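Local coordinates for protein aldo-keto reductase family 1 member C1 (Caenorhabditis elegans, PDB 1QWK) that is probably an NADPH-dependent aldo-keto reductase of the aldose reductase type, reducing the carbonyl groups of aldehyde substrates, at residues A[207-212]-A[228-233]. Sequence-based numbering, arbitrary orientation.
Sequences PGRVNF and DLQDQN
Gln230 reaches across to the backbone of Gly208 and gives it a hydrogen bond from its amide, with NE2 3.1 Å from Gly208 O. The bond is bent, the N-H...O angle being 136°, and the donor stands above the carbonyl plane instead of on a lone pair, while the oxygen is itself tilted 29° out of the Gln230 amide plane. With CG anti to the carbonyl carbon of its own residue (chi1 -64°), Gln230 sets CG 3.5 Å from Gly208 O, and the bend at chi2 then turns the amide so that NE2 meets the same oxygen. Beside this bond, Leu229 sets its CD1 methyl 4.2 Å from Gly208 N, while its side chain also packs on Pro245, Ala246 and Leu249 of helix 245-255. Gly208, with no side chain, lets its CA come within 5.4 Å of Leu229 CA. Within the aldo-keto reductase TIM barrel, the contact joins a two-stranded antiparallel hairpin, 209-210 with 223-224, in the long excursion after barrel strand 197-201, to the 3-10 turn that leads into helix 232-241. With an alanine in place of Gln230, Gly208 O would probably lose its side-chain donor and a gap would open between hairpin and turn. Past the glutamine, Asp231 occupies the N-cap of that helix; OD2 accepts a weak bond from Asn233 N (2.8 Å) and a hydrogen bond from Val234 N, while OD1 is held by the hydroxyl of Tyr181.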
# COMPACT_ATOMS: atom_id res chain seq x y z
N PRO A 207 -10.15 10.75 8.18
CA PRO A 207 -9.82 12.14 8.53
C PRO A 207 -9.99 12.40 10.03
O PRO A 207 -11.07 12.22 10.58
CB PRO A 207 -10.79 12.95 7.68
CG PRO A 207 -10.88 12.12 6.44
CD PRO A 207 -11.03 10.72 6.99
N GLY A 208 -8.91 12.83 10.67
CA GLY A 208 -8.96 13.08 12.10
C GLY A 208 -9.28 14.50 12.52
O GLY A 208 -9.48 14.76 13.71
N ARG A 209 -9.36 15.42 11.56
CA ARG A 209 -9.64 16.82 11.86
C ARG A 209 -10.58 17.49 10.87
O ARG A 209 -10.69 17.07 9.72
CB ARG A 209 -8.35 17.63 11.90
CG ARG A 209 -7.38 17.26 13.00
CD ARG A 209 -6.20 18.23 13.00
NE ARG A 209 -5.29 17.99 14.12
CZ ARG A 209 -4.23 18.74 14.38
NH1 ARG A 209 -3.94 19.78 13.60
NH2 ARG A 209 -3.46 18.46 15.42
N VAL A 210 -11.24 18.54 11.34
CA VAL A 210 -12.14 19.35 10.53
C VAL A 210 -11.59 20.76 10.72
O VAL A 210 -11.54 21.28 11.83
CB VAL A 210 -13.59 19.30 11.06
CG1 VAL A 210 -14.50 20.12 10.14
CG2 VAL A 210 -14.07 17.87 11.14
N ASN A 211 -11.15 21.37 9.62
CA ASN A 211 -10.58 22.71 9.67
C ASN A 211 -11.61 23.77 9.31
O ASN A 211 -12.52 23.54 8.52
CB ASN A 211 -9.40 22.81 8.71
CG ASN A 211 -8.25 21.92 9.12
OD1 ASN A 211 -7.61 22.14 10.14
ND2 ASN A 211 -8.00 20.89 8.32
N PHE A 212 -11.46 24.95 9.92
CA PHE A 212 -12.35 26.07 9.68
C PHE A 212 -11.49 27.22 9.18
O PHE A 212 -10.55 27.65 9.85
CB PHE A 212 -13.05 26.46 10.99
CG PHE A 212 -13.94 25.38 11.53
CD1 PHE A 212 -15.20 25.15 10.97
CD2 PHE A 212 -13.51 24.56 12.57
CE1 PHE A 212 -16.01 24.12 11.44
CE2 PHE A 212 -14.32 23.53 13.04
CZ PHE A 212 -15.57 23.30 12.48
N ASP A 228 -9.46 7.07 13.86
CA ASP A 228 -8.36 6.35 14.52
C ASP A 228 -7.45 7.35 15.23
O ASP A 228 -6.98 7.10 16.34
CB ASP A 228 -7.51 5.59 13.48
CG ASP A 228 -8.33 4.79 12.49
OD1 ASP A 228 -9.27 5.35 11.88
OD2 ASP A 228 -8.02 3.59 12.31
N LEU A 229 -7.17 8.47 14.57
CA LEU A 229 -6.29 9.50 15.13
C LEU A 229 -6.81 10.16 16.40
O LEU A 229 -6.04 10.74 17.16
CB LEU A 229 -6.01 10.57 14.07
CG LEU A 229 -5.07 10.16 12.94
CD1 LEU A 229 -5.23 11.12 11.76
CD2 LEU A 229 -3.63 10.17 13.45
N GLN A 230 -8.12 10.07 16.64
CA GLN A 230 -8.71 10.68 17.82
C GLN A 230 -9.10 9.66 18.88
O GLN A 230 -9.74 10.01 19.88
CB GLN A 230 -9.94 11.50 17.44
CG GLN A 230 -9.66 12.71 16.56
CD GLN A 230 -8.66 13.67 17.18
OE1 GLN A 230 -8.60 13.82 18.40
NE2 GLN A 230 -7.89 14.35 16.33
N ASP A 231 -8.73 8.40 18.67
CA ASP A 231 -9.03 7.34 19.64
C ASP A 231 -8.40 7.72 20.98
O ASP A 231 -7.25 8.14 21.03
CB ASP A 231 -8.46 6.00 19.16
CG ASP A 231 -8.70 4.88 20.15
OD1 ASP A 231 -9.76 4.24 20.09
OD2 ASP A 231 -7.82 4.66 21.01
N GLN A 232 -9.16 7.56 22.06
CA GLN A 232 -8.67 7.91 23.39
C GLN A 232 -7.39 7.19 23.77
O GLN A 232 -6.48 7.79 24.34
CB GLN A 232 -9.75 7.63 24.45
CG GLN A 232 -9.45 8.22 25.82
CD GLN A 232 -8.49 7.37 26.65
OE1 GLN A 232 -7.95 7.83 27.66
NE2 GLN A 232 -8.30 6.12 26.24
N ASN A 233 -7.32 5.89 23.46
CA ASN A 233 -6.14 5.11 23.79
C ASN A 233 -4.95 5.54 22.94
O ASN A 233 -3.81 5.54 23.41
CB ASN A 233 -6.44 3.62 23.60
CG ASN A 233 -7.47 3.11 24.60
OD1 ASN A 233 -8.35 2.33 24.25
ND2 ASN A 233 -7.36 3.56 25.84